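Local coordinates for protein 5-Carboxyvanillate Decarboxylase (Novosphingobium aromaticivorans, PDB 4QRN) that probably catalyses the manganese-dependent decarboxylation of 5-carboxyvanillate to vanillate, as a member of the amidohydrolase superfamily, at residues I259-H263 / M264-L268; G60-D63 / K64-S68; T82-L85 / E86-D90; R244-I248 / G249-K253; A225-D228 / G229-G233. All coordinates share one frame; numbering follows the deposited sequence.

Interaction 1: I259-H263 / M264-L268; sequences IMVGH and MGEAL. With 1DF (4-hydroxy-3-methoxy-5-nitrobenzoic acid), chain F.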
loop_
_atom_site.group_PDB
_atom_site.type_symbol
_atom_site.label_atom_id
_atom_site.label_comp_id
_atom_site.label_asym_id
_atom_site.label_seq_id
_atom_site.Cartn_x
_atom_site.Cartn_y
_atom_site.Cartn_z
ATOM N N ILE A 259 4.712 13.516 13.055
ATOM C CA ILE A 259 3.979 13.495 11.795
ATOM C C ILE A 259 2.767 12.598 11.956
ATOM O O ILE A 259 2.882 11.442 12.377
ATOM C CB ILE A 259 4.840 13.050 10.597
ATOM C CG1 ILE A 259 6.016 14.019 10.420
ATOM C CG2 ILE A 259 3.947 12.971 9.329
ATOM C CD1 ILE A 259 6.949 13.688 9.234
ATOM N N MET A 260 1.599 13.151 11.621
ATOM C CA MET A 260 0.326 12.442 11.609
ATOM C C MET A 260 -0.045 12.033 10.195
ATOM O O MET A 260 0.152 12.806 9.265
ATOM C CB MET A 260 -0.765 13.381 12.140
ATOM C CG MET A 260 -0.591 13.827 13.566
ATOM S SD MET A 260 -1.713 15.185 13.960
ATOM C CE MET A 260 -1.466 15.284 15.713
ATOM N N VAL A 261 -0.591 10.828 10.064
ATOM C CA VAL A 261 -1.215 10.399 8.819
ATOM C C VAL A 261 -2.531 9.713 9.153
ATOM O O VAL A 261 -2.732 9.191 10.260
ATOM C CB VAL A 261 -0.327 9.463 7.981
ATOM C CG1 VAL A 261 0.875 10.208 7.411
ATOM C CG2 VAL A 261 0.111 8.259 8.803
ATOM N N GLY A 262 -3.429 9.745 8.184
ATOM C CA GLY A 262 -4.735 9.137 8.290
ATOM C C GLY A 262 -4.782 7.729 7.733
ATOM O O GLY A 262 -3.765 7.061 7.522
ATOM N N HIS A 263 -6.020 7.252 7.548
ATOM C CA HIS A 263 -6.278 6.026 6.804
ATOM C C HIS A 263 -5.469 4.872 7.377
ATOM O O HIS A 263 -4.934 4.035 6.654
ATOM C CB HIS A 263 -6.067 6.256 5.292
ATOM C CG HIS A 263 -6.636 7.570 4.865
ATOM N ND1 HIS A 263 -5.842 8.672 4.646
ATOM C CD2 HIS A 263 -7.921 8.012 4.812
ATOM C CE1 HIS A 263 -6.617 9.721 4.412
ATOM N NE2 HIS A 263 -7.881 9.348 4.510
ATOM N N MET A 264 -5.466 4.802 8.714
ATOM C CA MET A 264 -4.837 3.700 9.431
ATOM C C MET A 264 -3.348 3.586 9.147
ATOM O O MET A 264 -2.749 2.508 9.278
ATOM C CB MET A 264 -5.574 2.367 9.169
ATOM C CG MET A 264 -5.903 1.551 10.417
ATOM S SD MET A 264 -7.213 2.332 11.414
ATOM C CE MET A 264 -6.282 3.150 12.676
ATOM N N GLY A 265 -2.710 4.717 8.860
ATOM C CA GLY A 265 -1.261 4.729 8.683
ATOM C C GLY A 265 -0.812 4.465 7.257
ATOM O O GLY A 265 0.370 4.202 7.035
ATOM N N GLU A 266 -1.741 4.553 6.301
ATOM C CA GLU A 266 -1.415 4.413 4.875
ATOM C C GLU A 266 -0.658 3.094 4.635
ATOM O O GLU A 266 0.323 3.030 3.904
ATOM C CB GLU A 266 -0.641 5.632 4.346
ATOM C CG GLU A 266 -1.269 6.997 4.736
ATOM C CD GLU A 266 -2.610 7.338 4.098
ATOM O OE1 GLU A 266 -3.156 6.503 3.355
ATOM O OE2 GLU A 266 -3.125 8.473 4.361
ATOM N N ALA A 267 -1.137 2.051 5.312
ATOM C CA ALA A 267 -0.632 0.678 5.254
ATOM C C ALA A 267 0.696 0.448 5.948
ATOM O O ALA A 267 1.085 -0.710 6.102
ATOM C CB ALA A 267 -0.577 0.129 3.780
ATOM N N LEU A 268 1.423 1.500 6.321
ATOM C CA LEU A 268 2.760 1.274 6.859
ATOM C C LEU A 268 2.775 0.385 8.109
ATOM O O LEU A 268 3.677 -0.442 8.225
ATOM C CB LEU A 268 3.518 2.588 7.068
ATOM C CG LEU A 268 3.701 3.468 5.816
ATOM C CD1 LEU A 268 4.740 4.561 6.105
ATOM C CD2 LEU A 268 4.124 2.697 4.572
HETATM C C1 1DF F . -11.499 11.929 -0.821
HETATM C CO1 1DF F . -11.136 11.295 0.334
HETATM C CO2 1DF F . -10.996 13.223 -1.083
HETATM C CM1 1DF F . -10.335 12.055 1.251
HETATM C CM2 1DF F . -10.351 13.957 -0.109
HETATM O OM 1DF F . -9.889 15.230 -0.295
HETATM C CZ 1DF F . -10.109 13.424 1.148
HETATM C CC 1DF F . -12.344 11.271 -1.848
HETATM C CV 1DF F . -9.863 15.725 -1.634
HETATM O O1 1DF F . -13.201 10.379 -1.446
HETATM O O2 1DF F . -12.214 11.609 -3.029
HETATM O O3 1DF F . -9.659 14.140 2.137
HETATM N N 1DF F . -9.554 11.218 2.226
HETATM O O11 1DF F . -8.740 11.691 2.969
HETATM O O22 1DF F . -9.664 9.964 2.125
HETATM O O HOH W 1 -2.914 10.857 5.670
HETATM O O HOH W 2 -4.059 1.680 5.742
#
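His263 and Glu266 both carry CG anti to their carbonyl carbon (chi1 -42° and -48°), and Glu266 folds again at chi2, so imidazole and carboxylate run side by side in the same direction. His263 ND1 gives a nearly straight hydrogen bond of 2.7 Å to Glu266 OE2. The acceptor lies in the ring plane, and the carboxylate, its plane turned 47° from the ring, is met on its syn side but off its own plane. OE2 takes a second bond from a water that also accepts from Gly262 N. At the far corner of the ring, His263 NE2 makes a weak 2.9 Å bond to nitro oxygen O11 of the inhibitor and a hydrogen bond to OD2 of Asp336, a manganese ligand. A phenylalanine here would probably leave Glu266 OE2 and Asp336 without their imidazole partner and remove the weak donor to nitro oxygen O11. Backbone bonds hold the bend: Gly265 N reaches Gly262 O at 2.9 Å and Glu266 N reaches His263 O at 3.3 Å. Residues 263-266 all have positive phi, a short left-handed helical turn, and Val261 CG2 packs at 3.8 Å on Gly265 CA. From the second subunit, Arg274 packs on His263. The turn follows the C-terminal end of parallel strand 259-261, the end where the barrels of the amidohydrolase superfamily keep their active sites.

Interaction 2: G60-D63 / K64-S68; sequences GTAD and KGMVS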
loop_
_atom_site.group_PDB
_atom_site.type_symbol
_atom_site.label_atom_id
_atom_site.label_comp_id
_atom_site.label_asym_id
_atom_site.label_seq_id
_atom_site.Cartn_x
_atom_site.Cartn_y
_atom_site.Cartn_z
ATOM N N GLY A 60 -5.392 23.741 -19.272
ATOM C CA GLY A 60 -4.438 22.671 -19.504
ATOM C C GLY A 60 -3.235 22.640 -18.580
ATOM O O GLY A 60 -2.339 21.835 -18.791
ATOM N N THR A 61 -3.209 23.468 -17.542
ATOM C CA THR A 61 -2.075 23.468 -16.630
ATOM C C THR A 61 -2.308 22.566 -15.412
ATOM O O THR A 61 -1.372 22.296 -14.657
ATOM C CB THR A 61 -1.718 24.877 -16.147
ATOM O OG1 THR A 61 -2.836 25.456 -15.455
ATOM C CG2 THR A 61 -1.303 25.786 -17.312
ATOM N N ALA A 62 -3.535 22.090 -15.224
ATOM C CA ALA A 62 -3.824 21.078 -14.193
ATOM C C ALA A 62 -3.113 19.777 -14.505
ATOM O O ALA A 62 -3.079 19.348 -15.676
ATOM C CB ALA A 62 -5.296 20.825 -14.171
ATOM N N ASP A 63 -2.563 19.132 -13.474
ATOM C CA ASP A 63 -1.994 17.813 -13.656
ATOM C C ASP A 63 -3.107 16.783 -13.768
ATOM O O ASP A 63 -4.288 17.093 -13.606
ATOM C CB ASP A 63 -0.901 17.490 -12.612
ATOM C CG ASP A 63 -1.405 17.238 -11.199
ATOM O OD1 ASP A 63 -2.634 17.231 -10.929
ATOM O OD2 ASP A 63 -0.519 17.055 -10.330
ATOM N N LYS A 64 -2.753 15.547 -14.103
ATOM C CA LYS A 64 -3.786 14.542 -14.322
ATOM C C LYS A 64 -4.597 14.273 -13.064
ATOM O O LYS A 64 -5.804 14.006 -13.128
ATOM C CB LYS A 64 -3.161 13.238 -14.829
ATOM C CG LYS A 64 -2.574 13.379 -16.238
ATOM C CD LYS A 64 -2.096 12.031 -16.756
ATOM C CE LYS A 64 -1.490 12.114 -18.130
ATOM N NZ LYS A 64 -1.374 10.757 -18.703
ATOM N N GLY A 65 -3.945 14.327 -11.910
ATOM C CA GLY A 65 -4.648 14.102 -10.666
ATOM C C GLY A 65 -5.697 15.173 -10.405
ATOM O O GLY A 65 -6.781 14.859 -9.907
ATOM N N MET A 66 -5.377 16.435 -10.675
ATOM C CA MET A 66 -6.342 17.501 -10.459
ATOM C C MET A 66 -7.515 17.325 -11.425
ATOM O O MET A 66 -8.675 17.520 -11.035
ATOM C CB MET A 66 -5.690 18.877 -10.624
ATOM C CG MET A 66 -6.688 20.013 -10.504
ATOM S SD MET A 66 -5.960 21.649 -10.620
ATOM C CE MET A 66 -5.008 21.694 -9.116
ATOM N N VAL A 67 -7.228 17.017 -12.694
ATOM C CA VAL A 67 -8.310 16.765 -13.630
ATOM C C VAL A 67 -9.213 15.658 -13.094
ATOM O O VAL A 67 -10.438 15.770 -13.131
ATOM C CB VAL A 67 -7.770 16.427 -15.039
ATOM C CG1 VAL A 67 -8.905 15.986 -15.975
ATOM C CG2 VAL A 67 -6.994 17.625 -15.623
ATOM N N SER A 68 -8.608 14.575 -12.626
ATOM C CA SER A 68 -9.400 13.441 -12.147
ATOM C C SER A 68 -10.202 13.787 -10.896
ATOM O O SER A 68 -11.401 13.554 -10.834
ATOM C CB SER A 68 -8.462 12.289 -11.868
ATOM O OG SER A 68 -9.194 11.194 -11.355
#
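Asp63 is the N-cap of helix 64-75, its OD1 accepting from Met66 N at 2.9 Å, with the donor lying nearly in line with the carboxylate C-O bond. The torsion chi1 of 72° sets CG between backbone N and carbonyl carbon, which swings Asp63 OD1 over the first turn, 3.5 Å from Met66 CB. The backbone carbonyl of the same residue starts the helical ladder: Val67 N meets Asp63 O at 3.1 Å in an almost straight bond (173°). One residue earlier, Ala62 CB touches Val67 CG2 at 3.9 Å. This pairing of the residue before the cap with the fourth residue after it corresponds to a hydrophobic staple, here a small one. Met66 widens it, its sulphur SD standing 3.7 Å from Ala62 CB; the chain runs straight out to SD and turns only at chi3. The connection begins at Gly60, which closes helix 47-59 in a Schellman motif, and Ala62 and Met66 pack back on that helix through Met56 and Tyr53. Lys64, exposed, extends to a salt bridge with Asp220; Asp63 OD2 is hydrogen-bonded to a glycerol that probably comes from the crystallisation liquor.

Interaction 3: T82-L85 / E86-D90; sequences TQIL and ERLLD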
loop_
_atom_site.group_PDB
_atom_site.type_symbol
_atom_site.label_atom_id
_atom_site.label_comp_id
_atom_site.label_asym_id
_atom_site.label_seq_id
_atom_site.Cartn_x
_atom_site.Cartn_y
_atom_site.Cartn_z
ATOM N N THR A 82 -22.011 16.098 -5.547
ATOM C CA THR A 82 -22.669 17.374 -5.346
ATOM C C THR A 82 -22.873 17.658 -3.866
ATOM O O THR A 82 -22.724 18.802 -3.437
ATOM C CB THR A 82 -24.013 17.480 -6.128
ATOM O OG1 THR A 82 -24.863 16.402 -5.747
ATOM C CG2 THR A 82 -23.784 17.436 -7.641
ATOM N N GLN A 83 -23.214 16.646 -3.080
ATOM C CA GLN A 83 -23.359 16.852 -1.643
ATOM C C GLN A 83 -22.026 17.149 -0.966
ATOM O O GLN A 83 -21.962 17.963 -0.043
ATOM C CB GLN A 83 -23.997 15.618 -1.020
ATOM C CG GLN A 83 -25.479 15.493 -1.248
ATOM C CD GLN A 83 -26.252 16.672 -0.682
ATOM O OE1 GLN A 83 -26.207 16.939 0.520
ATOM N NE2 GLN A 83 -26.961 17.390 -1.549
ATOM N N ILE A 84 -20.961 16.483 -1.397
ATOM C CA ILE A 84 -19.645 16.783 -0.868
ATOM C C ILE A 84 -19.264 18.231 -1.124
ATOM O O ILE A 84 -18.745 18.916 -0.223
ATOM C CB ILE A 84 -18.611 15.790 -1.442
ATOM C CG1 ILE A 84 -18.747 14.457 -0.683
ATOM C CG2 ILE A 84 -17.179 16.357 -1.426
ATOM C CD1 ILE A 84 -18.006 13.289 -1.311
ATOM N N LEU A 85 -19.473 18.719 -2.344
ATOM C CA LEU A 85 -19.034 20.073 -2.647
ATOM C C LEU A 85 -19.794 21.067 -1.770
ATOM O O LEU A 85 -19.198 22.014 -1.240
ATOM C CB LEU A 85 -19.232 20.345 -4.138
ATOM C CG LEU A 85 -18.757 21.693 -4.652
ATOM C CD1 LEU A 85 -17.271 21.849 -4.431
ATOM C CD2 LEU A 85 -19.149 21.844 -6.137
ATOM N N GLU A 86 -21.102 20.869 -1.620
ATOM C CA GLU A 86 -21.874 21.742 -0.754
ATOM C C GLU A 86 -21.351 21.743 0.681
ATOM O O GLU A 86 -21.179 22.788 1.322
ATOM C CB GLU A 86 -23.336 21.300 -0.753
ATOM C CG GLU A 86 -24.071 21.620 -2.021
ATOM C CD GLU A 86 -25.538 21.201 -1.977
ATOM O OE1 GLU A 86 -26.071 20.921 -0.871
ATOM O OE2 GLU A 86 -26.170 21.168 -3.061
ATOM N N ARG A 87 -21.105 20.558 1.211
ATOM C CA ARG A 87 -20.636 20.457 2.592
ATOM C C ARG A 87 -19.232 21.044 2.748
ATOM O O ARG A 87 -18.960 21.700 3.768
ATOM C CB ARG A 87 -20.689 19.006 3.086
ATOM C CG ARG A 87 -22.116 18.554 3.379
ATOM C CD ARG A 87 -22.161 17.098 3.729
ATOM N NE ARG A 87 -23.477 16.751 4.241
ATOM C CZ ARG A 87 -24.136 15.641 3.960
ATOM N NH1 ARG A 87 -23.611 14.721 3.163
ATOM N NH2 ARG A 87 -25.336 15.467 4.502
ATOM N N LEU A 88 -18.343 20.797 1.793
ATOM C CA LEU A 88 -16.994 21.358 1.897
ATOM C C LEU A 88 -17.018 22.855 2.077
ATOM O O LEU A 88 -16.215 23.422 2.825
ATOM C CB LEU A 88 -16.199 21.063 0.621
ATOM C CG LEU A 88 -15.637 19.647 0.482
ATOM C CD1 LEU A 88 -15.113 19.471 -0.951
ATOM C CD2 LEU A 88 -14.516 19.399 1.490
ATOM N N LEU A 89 -17.930 23.515 1.357
ATOM C CA LEU A 89 -17.918 24.977 1.294
ATOM C C LEU A 89 -18.506 25.636 2.538
ATOM O O LEU A 89 -18.323 26.843 2.741
ATOM C CB LEU A 89 -18.629 25.442 0.020
ATOM C CG LEU A 89 -17.833 25.138 -1.263
ATOM C CD1 LEU A 89 -18.736 25.253 -2.490
ATOM C CD2 LEU A 89 -16.592 26.006 -1.411
ATOM N N ASP A 90 -19.199 24.867 3.377
ATOM C CA ASP A 90 -19.839 25.443 4.562
ATOM C C ASP A 90 -18.899 25.351 5.762
ATOM O O ASP A 90 -18.356 24.285 6.043
ATOM C CB ASP A 90 -21.137 24.726 4.889
ATOM C CG ASP A 90 -21.957 25.481 5.912
ATOM O OD1 ASP A 90 -22.769 26.329 5.488
ATOM O OD2 ASP A 90 -21.803 25.259 7.135
#
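Thr82 O opens the i to i+4 ladder of helix 79-89, taking Glu86 N at 3.2 Å, while Glu86 CG lies alongside the same carbonyl. Gln83 follows with its O bound to Arg87 N at 3.0 Å. Its side chain, bent at chi2 (-60°), comes round toward Glu86, with Gln83 NE2 3.7 Å from Glu86 OE1 and the amide plane turned 70° from the carboxylate. The guanidinium of Arg87 is covered on one face by Gln83 OE1, which sits 4.2 Å above the plane over its centre. The polar ends have partners beyond this turn: Arg94 makes a hydrogen bond to Gln83 OE1 and a salt bridge to Glu86 OE1, and Asp98 pairs with Arg87 NE. Ile84 O receives Leu88 N at 2.8 Å, and on the buried side Ile84 CG2 lies 3.8 Å from Leu88 CD1, the two side chains side by side and pointing the same way, both touching Tyr339. Cutting Leu88 back to an alanine is likely to open a gap beside Ile84 CG2 and to take an apolar neighbour from Trp70 and Tyr339. Leu85 closes the series, its O accepting from Leu89 N at 3.3 Å and its CG 4.2 Å from Leu89 CD1.

Interaction 4: R244-I248 / G249-K253; sequences RLITI and GIFDK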
loop_
_atom_site.group_PDB
_atom_site.type_symbol
_atom_site.label_atom_id
_atom_site.label_comp_id
_atom_site.label_asym_id
_atom_site.label_seq_id
_atom_site.Cartn_x
_atom_site.Cartn_y
_atom_site.Cartn_z
ATOM N N ARG A 244 9.543 7.878 2.788
ATOM C CA ARG A 244 10.684 8.672 2.289
ATOM C C ARG A 244 11.248 9.556 3.391
ATOM O O ARG A 244 12.450 9.719 3.538
ATOM C CB ARG A 244 10.248 9.588 1.120
ATOM C CG ARG A 244 10.170 8.858 -0.222
ATOM C CD ARG A 244 9.787 9.721 -1.429
ATOM N NE ARG A 244 10.714 10.821 -1.669
ATOM C CZ ARG A 244 11.101 11.257 -2.869
ATOM N NH1 ARG A 244 11.898 12.304 -2.944
ATOM N NH2 ARG A 244 10.714 10.657 -3.992
ATOM N N LEU A 245 10.344 10.176 4.144
ATOM C CA LEU A 245 10.783 11.035 5.232
ATOM C C LEU A 245 11.442 10.243 6.359
ATOM O O LEU A 245 12.478 10.658 6.898
ATOM C CB LEU A 245 9.609 11.840 5.763
ATOM C CG LEU A 245 9.256 13.044 4.901
ATOM C CD1 LEU A 245 7.860 13.566 5.244
ATOM C CD2 LEU A 245 10.293 14.160 5.088
ATOM N N ILE A 246 10.865 9.096 6.717
ATOM C CA ILE A 246 11.490 8.278 7.750
ATOM C C ILE A 246 12.887 7.866 7.288
ATOM O O ILE A 246 13.870 7.998 8.034
ATOM C CB ILE A 246 10.623 7.047 8.072
ATOM C CG1 ILE A 246 9.301 7.470 8.741
ATOM C CG2 ILE A 246 11.409 6.064 8.936
ATOM C CD1 ILE A 246 8.287 6.362 8.820
ATOM N N THR A 247 13.008 7.390 6.055
ATOM C CA THR A 247 14.263 6.812 5.611
ATOM C C THR A 247 15.326 7.840 5.245
ATOM O O THR A 247 16.503 7.487 5.194
ATOM C CB THR A 247 14.064 5.774 4.497
ATOM O OG1 THR A 247 13.437 6.388 3.363
ATOM C CG2 THR A 247 13.220 4.599 5.007
ATOM N N ILE A 248 14.946 9.106 5.035
ATOM C CA ILE A 248 15.950 10.165 4.899
ATOM C C ILE A 248 16.479 10.595 6.261
ATOM O O ILE A 248 17.438 11.357 6.351
ATOM C CB ILE A 248 15.406 11.389 4.096
ATOM C CG1 ILE A 248 16.540 12.154 3.396
ATOM C CG2 ILE A 248 14.584 12.339 4.968
ATOM C CD1 ILE A 248 17.232 11.345 2.314
ATOM N N GLY A 249 15.858 10.124 7.336
ATOM C CA GLY A 249 16.309 10.448 8.681
ATOM C C GLY A 249 15.686 11.688 9.281
ATOM O O GLY A 249 16.283 12.284 10.176
ATOM N N ILE A 250 14.472 12.051 8.868
ATOM C CA ILE A 250 13.893 13.293 9.346
ATOM C C ILE A 250 13.778 13.314 10.871
ATOM O O ILE A 250 13.910 14.385 11.472
ATOM C CB ILE A 250 12.524 13.597 8.663
ATOM C CG1 ILE A 250 12.150 15.073 8.786
ATOM C CG2 ILE A 250 11.405 12.749 9.249
ATOM C CD1 ILE A 250 13.025 15.977 7.976
ATOM N N PHE A 251 13.520 12.159 11.484
ATOM C CA PHE A 251 13.329 12.135 12.930
ATOM C C PHE A 251 14.633 12.008 13.700
ATOM O O PHE A 251 14.630 12.165 14.925
ATOM C CB PHE A 251 12.374 11.022 13.328
ATOM C CG PHE A 251 11.007 11.171 12.743
ATOM C CD1 PHE A 251 10.277 12.345 12.914
ATOM C CD2 PHE A 251 10.451 10.153 11.998
ATOM C CE1 PHE A 251 8.983 12.474 12.389
ATOM C CE2 PHE A 251 9.150 10.274 11.472
ATOM C CZ PHE A 251 8.428 11.447 11.653
ATOM N N ASP A 252 15.743 11.734 13.009
ATOM C CA ASP A 252 17.046 11.905 13.634
ATOM C C ASP A 252 17.448 13.380 13.613
ATOM O O ASP A 252 18.044 13.890 14.555
ATOM C CB ASP A 252 18.102 11.048 12.910
ATOM C CG ASP A 252 17.912 9.553 13.126
ATOM O OD1 ASP A 252 17.108 9.166 14.007
ATOM O OD2 ASP A 252 18.590 8.769 12.424
ATOM N N LYS A 253 17.102 14.064 12.536
ATOM C CA LYS A 253 17.383 15.479 12.413
ATOM C C LYS A 253 16.517 16.281 13.389
ATOM O O LYS A 253 16.993 17.241 14.005
ATOM C CB LYS A 253 17.164 15.933 10.971
ATOM C CG LYS A 253 17.632 17.340 10.684
ATOM C CD LYS A 253 17.626 17.608 9.195
ATOM C CE LYS A 253 18.197 18.994 8.908
ATOM N NZ LYS A 253 18.489 19.247 7.470
HETATM O O HOH W 3 13.752 9.245 10.601
#
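Leu245 O takes two backbone donors: Ile250 N at 3.1 Å, nearly straight at 164°, and Gly249 N in a weak bond. This is the Schellman motif that ends helix 233-248, with its characteristic six-to-one bond from Ile250 and Gly249 at positive phi. A side chain on Gly249 would be jammed against the carbonyl of Ile248. Gly249 N also reaches Ile246 O at 3.0 Å, coming from well above the carbonyl plane, and a water bridges that oxygen to Phe251 N. Gly249 is at once the N-cap of the next short helix, its O receiving both Asp252 N and Lys253 N, so a single residue turns the chain between helices 233-248 and 250-253. The apolar side chains follow the corner. Ile250 has CG1 anti to its backbone N (chi1 -161°), which leaves Ile250 CG2 tucked 3.3 Å from Leu245 O and 4.0 Å from Leu245 CB. Leu245 and Phe251 touch Ile259 of strand 259-261, Leu245 and Ile250 meet Phe197 of helix 194-203, and Ile246 packs on helix 298-304. The Phe251 ring is met twice: Ile250 CG2 stands 3.7 Å above its centre, and Ile246 CG1 touches its edge at CE2, 3.9 Å away.

Interaction 5: A225-D228 / G229-G233; sequences AGLD and GAIFG. With 1DF (4-hydroxy-3-methoxy-5-nitrobenzoic acid), chain F.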
loop_
_atom_site.group_PDB
_atom_site.type_symbol
_atom_site.label_atom_id
_atom_site.label_comp_id
_atom_site.label_asym_id
_atom_site.label_seq_id
_atom_site.Cartn_x
_atom_site.Cartn_y
_atom_site.Cartn_z
ATOM N N ALA A 225 -7.200 2.659 -14.377
ATOM C CA ALA A 225 -8.032 1.660 -13.735
ATOM C C ALA A 225 -9.060 2.244 -12.782
ATOM O O ALA A 225 -9.834 1.511 -12.205
ATOM C CB ALA A 225 -7.146 0.654 -13.013
ATOM N N GLY A 226 -9.041 3.551 -12.583
ATOM C CA GLY A 226 -9.945 4.128 -11.613
ATOM C C GLY A 226 -9.449 4.082 -10.165
ATOM O O GLY A 226 -10.238 4.148 -9.189
ATOM N N LEU A 227 -8.127 3.949 -10.019
ATOM C CA LEU A 227 -7.495 3.695 -8.729
ATOM C C LEU A 227 -6.639 4.846 -8.226
ATOM O O LEU A 227 -5.935 4.689 -7.236
ATOM C CB LEU A 227 -6.636 2.423 -8.826
ATOM C CG LEU A 227 -7.384 1.140 -9.191
ATOM C CD1 LEU A 227 -6.426 -0.030 -9.272
ATOM C CD2 LEU A 227 -8.488 0.840 -8.158
ATOM N N ASP A 228 -6.682 6.012 -8.877
ATOM C CA ASP A 228 -5.798 7.112 -8.492
ATOM C C ASP A 228 -6.191 7.836 -7.210
ATOM O O ASP A 228 -5.368 8.541 -6.618
ATOM C CB ASP A 228 -5.713 8.135 -9.636
ATOM C CG ASP A 228 -7.093 8.670 -10.047
ATOM O OD1 ASP A 228 -7.912 7.847 -10.507
ATOM O OD2 ASP A 228 -7.343 9.887 -9.922
ATOM N N GLY A 229 -7.451 7.715 -6.802
ATOM C CA GLY A 229 -7.953 8.486 -5.661
ATOM C C GLY A 229 -7.932 7.710 -4.362
ATOM O O GLY A 229 -7.023 6.898 -4.096
ATOM N N ALA A 230 -8.915 8.006 -3.514
ATOM C CA ALA A 230 -8.987 7.478 -2.152
ATOM C C ALA A 230 -8.952 5.955 -2.098
ATOM O O ALA A 230 -8.436 5.400 -1.117
ATOM C CB ALA A 230 -10.213 8.020 -1.446
ATOM N N ILE A 231 -9.477 5.268 -3.111
ATOM C CA ILE A 231 -9.466 3.824 -3.067
ATOM C C ILE A 231 -8.061 3.218 -2.978
ATOM O O ILE A 231 -7.928 2.105 -2.443
ATOM C CB ILE A 231 -10.206 3.264 -4.309
ATOM C CG1 ILE A 231 -10.516 1.776 -4.136
ATOM C CG2 ILE A 231 -9.471 3.556 -5.623
ATOM C CD1 ILE A 231 -11.324 1.182 -5.328
ATOM N N PHE A 232 -7.028 3.871 -3.530
ATOM C CA PHE A 232 -5.730 3.206 -3.631
ATOM C C PHE A 232 -4.585 4.192 -3.788
ATOM O O PHE A 232 -3.629 4.169 -3.009
ATOM C CB PHE A 232 -5.744 2.202 -4.797
ATOM C CG PHE A 232 -4.463 1.437 -4.937
ATOM C CD1 PHE A 232 -4.171 0.390 -4.078
ATOM C CD2 PHE A 232 -3.530 1.789 -5.908
ATOM C CE1 PHE A 232 -2.972 -0.310 -4.199
ATOM C CE2 PHE A 232 -2.348 1.097 -6.041
ATOM C CZ PHE A 232 -2.067 0.060 -5.157
ATOM N N GLY A 233 -4.658 5.059 -4.796
ATOM C CA GLY A 233 -3.551 5.949 -5.080
ATOM C C GLY A 233 -3.243 6.898 -3.941
ATOM O O GLY A 233 -2.081 7.219 -3.701
HETATM C C1 1DF F . -11.499 11.929 -0.821
HETATM C CO1 1DF F . -11.136 11.295 0.334
HETATM C CO2 1DF F . -10.996 13.223 -1.083
HETATM C CM1 1DF F . -10.335 12.055 1.251
HETATM C CM2 1DF F . -10.351 13.957 -0.109
HETATM O OM 1DF F . -9.889 15.230 -0.295
HETATM C CZ 1DF F . -10.109 13.424 1.148
HETATM C CC 1DF F . -12.344 11.271 -1.848
HETATM C CV 1DF F . -9.863 15.725 -1.634
HETATM O O1 1DF F . -13.201 10.379 -1.446
HETATM O O2 1DF F . -12.214 11.609 -3.029
HETATM O O3 1DF F . -9.659 14.140 2.137
HETATM N N 1DF F . -9.554 11.218 2.226
HETATM O O11 1DF F . -8.740 11.691 2.969
HETATM O O22 1DF F . -9.664 9.964 2.125
HETATM O O HOH W 4 -9.921 6.476 -7.604
#
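Leu227 O is the hub of the tight side of this loop. Gly233 N donates to Leu227 O at 2.8 Å, nearly along the C=O axis, although the N-H itself is bent to 136°. Leu227 O also sits in the ring plane of Phe232 at its edge and 3.5 Å from Phe232 CB. The torsion of Phe232, CG anti to the backbone N (chi1 -178°), turns the ring so that its edge, near CD2, meets Leu227 O, while CB stays against that oxygen. Beside it, the Leu227 and Ile231 side chains cross at an angle, CD2 of Leu227 3.8 Å from CG2 of Ile231, and that Ile231 methyl also rests on Leu227 CA. Gly233 belongs to the close fit: its CA makes a 3.5 Å CH...O contact with Asp228 O, and a CB at this position would clash with that oxygen. Between them runs a type I beta turn, closed by Phe232 N to Gly229 O at 3.1 Å. Between Gly226 O and Gly229 N the fit is looser, though still buried: one water links them, donating to Gly226 O at 2.8 Å and accepting from Gly229 N. Within the turn Ala230 looks away from the rest of the loop and offers CB to the carboxylate oxygen O1 of the inhibitor at 3.8 Å, a van der Waals wall of the pocket. Met278, Met291 and Met240 of the second subunit pack on Ile231, Leu227 and Phe232. The loop thus joins helix 220-225, ended by a Schellman motif at Gly226, to helix 233-248, for which Phe232 is the N-cap.

Overall arrangement
Interactions 1, 4 and 5 are buried, whereas interactions 2 and 3 are partly exposed. Interactions 1 and 5 share the inhibitor and the dimer interface, but differ in chemistry: polar groups at the end of a strand in the first, apolar and backbone contacts of a loop in the second. Helix 233-248 runs from the end of interaction 5 to interaction 4, which touches interaction 1 through Ile259 CD1 and Phe251 CZ at 3.6 Å. Interaction 2 meets interaction 5 by a probable hydrogen bond, Ser68 OG to Asp228 OD2. Interaction 3, the i to i+4 ladder of the C-terminal turns of helix 79-89, lies about 37 Å from interaction 4 between centres, across the chain.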